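PDB 3WEU: L-lysine 6-oxidase from Marinomonas mediterranea, which oxidises the side-chain amine of free L-lysine with a cysteine tryptophylquinone cofactor, releasing ammonium and hydrogen peroxide, the latter making it antibacterial. Local coordinates for residues Asn105-Arg110 and Asp350-Gly355. Numbering follows the deposited sequence.
With SO4 (sulfate ion), chain E; EDO (1,2-ethanediol), chain N.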
ATOM      1  N   ASN A 105     -10.217  24.861 -19.594  1.00 17.03           N
ATOM      2  CA  ASN A 105     -10.389  25.132 -21.037  1.00 17.92           C
ATOM      3  C   ASN A 105     -11.219  26.394 -21.282  1.00 19.45           C
ATOM      4  O   ASN A 105     -12.457  26.439 -21.038  1.00 18.06           O
ATOM      5  CB  ASN A 105     -11.045  23.901 -21.698  1.00 17.22           C
ATOM      6  CG  ASN A 105     -11.145  23.998 -23.208  1.00 17.94           C
ATOM      7  OD1 ASN A 105     -11.075  25.055 -23.815  1.00 17.13           O
ATOM      8  ND2 ASN A 105     -11.407  22.833 -23.822  1.00 17.30           N
ATOM      9  N   LEU A 106     -10.555  27.409 -21.812  1.00 18.18           N
ATOM     10  CA  LEU A 106     -11.125  28.760 -21.924  1.00 19.09           C
ATOM     11  C   LEU A 106     -12.080  28.906 -23.081  1.00 20.20           C
ATOM     12  O   LEU A 106     -12.756  29.927 -23.225  1.00 19.87           O
ATOM     13  CB  LEU A 106     -10.009  29.818 -21.966  1.00 19.63           C
ATOM     14  CG  LEU A 106      -9.211  29.925 -20.689  1.00 19.74           C
ATOM     15  CD1 LEU A 106      -7.955  30.733 -20.771  1.00 20.91           C
ATOM     16  CD2 LEU A 106     -10.097  30.506 -19.628  1.00 21.16           C
ATOM     17  N   LEU A 107     -12.178  27.869 -23.918  1.00 16.84           N
ATOM     18  CA  LEU A 107     -13.201  27.845 -24.890  1.00 17.41           C
ATOM     19  C   LEU A 107     -14.582  27.819 -24.279  1.00 16.87           C
ATOM     20  O   LEU A 107     -15.538  28.155 -24.980  1.00 18.63           O
ATOM     21  CB  LEU A 107     -13.048  26.691 -25.888  1.00 18.76           C
ATOM     22  CG  LEU A 107     -11.748  26.815 -26.703  1.00 18.45           C
ATOM     23  CD1 LEU A 107     -11.468  25.487 -27.407  1.00 21.24           C
ATOM     24  CD2 LEU A 107     -11.851  27.923 -27.696  1.00 19.38           C
ATOM     25  N   TYR A 108     -14.697  27.412 -23.034  1.00 17.88           N
ATOM     26  CA  TYR A 108     -15.997  27.396 -22.333  1.00 18.88           C
ATOM     27  C   TYR A 108     -16.237  28.693 -21.504  1.00 20.73           C
ATOM     28  O   TYR A 108     -17.192  28.792 -20.708  1.00 21.56           O
ATOM     29  CB  TYR A 108     -16.094  26.175 -21.400  1.00 19.27           C
ATOM     30  CG  TYR A 108     -16.126  24.874 -22.183  1.00 18.14           C
ATOM     31  CD1 TYR A 108     -14.936  24.310 -22.673  1.00 20.29           C
ATOM     32  CD2 TYR A 108     -17.307  24.248 -22.468  1.00 20.38           C
ATOM     33  CE1 TYR A 108     -14.956  23.130 -23.364  1.00 19.28           C
ATOM     34  CE2 TYR A 108     -17.345  23.113 -23.237  1.00 19.17           C
ATOM     35  CZ  TYR A 108     -16.161  22.554 -23.666  1.00 20.27           C
ATOM     36  OH  TYR A 108     -16.180  21.436 -24.455  1.00 18.77           O
ATOM     37  N   GLY A 109     -15.344  29.641 -21.672  1.00 20.61           N
ATOM     38  CA  GLY A 109     -15.438  30.917 -20.989  1.00 22.84           C
ATOM     39  C   GLY A 109     -14.559  31.043 -19.788  1.00 20.27           C
ATOM     40  O   GLY A 109     -13.985  30.080 -19.265  1.00 19.03           O
ATOM     41  N   ARG A 110     -14.394  32.282 -19.338  1.00 21.10           N
ATOM     42  CA  ARG A 110     -13.498  32.538 -18.225  1.00 21.55           C
ATOM     43  C   ARG A 110     -13.928  31.890 -16.966  1.00 20.84           C
ATOM     44  O   ARG A 110     -13.129  31.652 -16.090  1.00 19.47           O
ATOM     45  CB  ARG A 110     -13.316  34.038 -18.021  1.00 28.02           C
ATOM     46  CG  ARG A 110     -12.353  34.612 -19.047  1.00 34.74           C
ATOM     47  CD  ARG A 110     -12.257  36.131 -18.987  1.00 44.39           C
ATOM     48  NE  ARG A 110     -13.551  36.695 -19.337  1.00 54.43           N
ATOM     49  CZ  ARG A 110     -13.845  37.982 -19.232  1.00 63.94           C
ATOM     50  NH1 ARG A 110     -12.916  38.849 -18.803  1.00 63.66           N
ATOM     51  NH2 ARG A 110     -15.060  38.391 -19.564  1.00 61.74           N
ATOM     52  N   ASP A 350     -22.051  19.856 -29.117  1.00 14.50           N
ATOM     53  CA  ASP A 350     -22.564  20.637 -28.002  1.00 17.22           C
ATOM     54  C   ASP A 350     -22.079  22.086 -28.155  1.00 19.69           C
ATOM     55  O   ASP A 350     -21.003  22.353 -28.685  1.00 17.93           O
ATOM     56  CB  ASP A 350     -22.021  20.140 -26.661  1.00 17.26           C
ATOM     57  CG  ASP A 350     -22.707  18.889 -26.177  1.00 16.94           C
ATOM     58  OD1 ASP A 350     -23.529  18.358 -26.935  1.00 17.64           O
ATOM     59  OD2 ASP A 350     -22.387  18.409 -25.058  1.00 18.83           O
ATOM     60  N   ASN A 351     -22.855  23.033 -27.627  1.00 18.57           N
ATOM     61  CA  ASN A 351     -22.322  24.385 -27.471  1.00 20.34           C
ATOM     62  C   ASN A 351     -21.225  24.373 -26.368  1.00 20.87           C
ATOM     63  O   ASN A 351     -20.917  23.349 -25.676  1.00 26.63           O
ATOM     64  CB  ASN A 351     -23.478  25.331 -27.127  1.00 21.68           C
ATOM     65  CG  ASN A 351     -24.045  25.059 -25.753  1.00 26.07           C
ATOM     66  OD1 ASN A 351     -23.326  24.563 -24.868  1.00 30.63           O
ATOM     67  ND2 ASN A 351     -25.329  25.362 -25.554  1.00 31.86           N
ATOM     68  N   LYS A 352     -20.516  25.457 -26.247  1.00 19.87           N
ATOM     69  CA  LYS A 352     -19.484  25.519 -25.224  1.00 19.71           C
ATOM     70  C   LYS A 352     -19.934  26.433 -24.083  1.00 21.81           C
ATOM     71  O   LYS A 352     -19.162  27.248 -23.587  1.00 20.20           O
ATOM     72  CB  LYS A 352     -18.184  25.886 -25.821  1.00 21.16           C
ATOM     73  CG  LYS A 352     -17.623  24.590 -26.578  1.00 23.82           C
ATOM     74  CD  LYS A 352     -16.177  24.754 -26.907  1.00 22.29           C
ATOM     75  CE  LYS A 352     -15.512  23.544 -27.510  1.00 20.65           C
ATOM     76  NZ  LYS A 352     -16.233  23.091 -28.692  1.00 18.64           N
ATOM     77  N   VAL A 353     -21.099  26.100 -23.550  1.00 22.42           N
ATOM     78  CA  VAL A 353     -21.752  26.892 -22.475  1.00 23.99           C
ATOM     79  C   VAL A 353     -21.674  26.098 -21.202  1.00 26.07           C
ATOM     80  O   VAL A 353     -22.029  24.958 -21.175  1.00 27.56           O
ATOM     81  CB  VAL A 353     -23.212  27.165 -22.788  1.00 24.14           C
ATOM     82  CG1 VAL A 353     -23.916  27.890 -21.616  1.00 26.43           C
ATOM     83  CG2 VAL A 353     -23.266  28.038 -24.025  1.00 27.45           C
ATOM     84  N   ILE A 354     -21.203  26.706 -20.139  1.00 22.43           N
ATOM     85  CA  ILE A 354     -21.165  26.060 -18.857  1.00 26.09           C
ATOM     86  C   ILE A 354     -22.583  25.807 -18.308  1.00 25.08           C
ATOM     87  O   ILE A 354     -23.431  26.682 -18.415  1.00 25.17           O
ATOM     88  CB  ILE A 354     -20.407  27.002 -17.906  1.00 27.66           C
ATOM     89  CG1 ILE A 354     -18.898  26.969 -18.276  1.00 27.65           C
ATOM     90  CG2 ILE A 354     -20.680  26.664 -16.467  1.00 29.29           C
ATOM     91  CD1 ILE A 354     -18.172  28.068 -17.522  1.00 30.62           C
ATOM     92  N   GLY A 355     -22.800  24.647 -17.701  1.00 23.65           N
ATOM     93  CA  GLY A 355     -24.066  24.285 -17.084  1.00 22.88           C
ATOM     94  C   GLY A 355     -25.156  23.884 -18.023  1.00 25.21           C
ATOM     95  O   GLY A 355     -26.300  23.866 -17.615  1.00 21.01           O
TER
HETATM   96  S   SO4 E 803     -16.455  34.802 -21.048  1.00 62.88           S
HETATM   97  O1  SO4 E 803     -17.746  34.078 -21.174  1.00 61.67           O
HETATM   98  O2  SO4 E 803     -16.799  36.184 -20.606  1.00 68.44           O
HETATM   99  O3  SO4 E 803     -15.596  34.200 -20.034  1.00 61.98           O
HETATM  100  O4  SO4 E 803     -15.603  34.754 -22.275  1.00 54.85           O
HETATM  101  C1  EDO N 812     -17.243  25.482 -31.883  1.00 34.31           C
HETATM  102  O1  EDO N 812     -17.146  25.344 -30.440  1.00 32.75           O
HETATM  103  C2  EDO N 812     -16.610  24.352 -32.692  1.00 27.37           C
HETATM  104  O2  EDO N 812     -15.720  23.581 -31.898  1.00 29.11           O
HETATM  105  O   HOH W   1     -20.021  29.164 -20.586  1.00 28.82           O
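Tyr108 and Lys352 bring the two backbones closest, CA to CA 4.9 Å, where the short 3-10 turn of Leu106-Tyr108 meets the irregular segment 350-355; the approach includes a CA-H...O contact from Tyr108 CA to Lys352 O (3.4 Å, 148° at the hydrogen). The main side-chain contact is a CH-pi interaction: Lys352 CG sits over one face of the Tyr108 ring, 4.0 Å from the centroid and displaced toward the rim at CE2 and CZ. From there the lysine chain runs obliquely across the phenol. Lys352 CD meets CB of Leu107 at 3.8 Å, and Lys352 CE passes near Tyr108 OH. A final bend at chi4 (55°) puts NZ where it donates to O1 of an ethanediol, probably from the crystallisation liquor. Ile354 reaches the backbone of the same tyrosine, its CD1 lying 3.4 Å from Tyr108 O. That carbonyl accepts from a water which in turn accepts from Ile354 N, so the direct packing is supplemented by a water bridge between the backbones. Each segment is also braced by an Asx turn: Asn105 OD1 accepts from Leu107 N at the start of the 3-10 turn, and Asn351 OD1 accepts from Val353 N, which lies well above the plane of that side-chain carbonyl. Asn351 ND2 is hydrogen-bonded to Asp356 OD2. This surface contact ties a loop of the N-terminal family region, between strand 80-91 and helix 129-134, to the loop joining helix 336-344 to strand 381-382, while Leu106 of the 3-10 turn packs on helix 489-492.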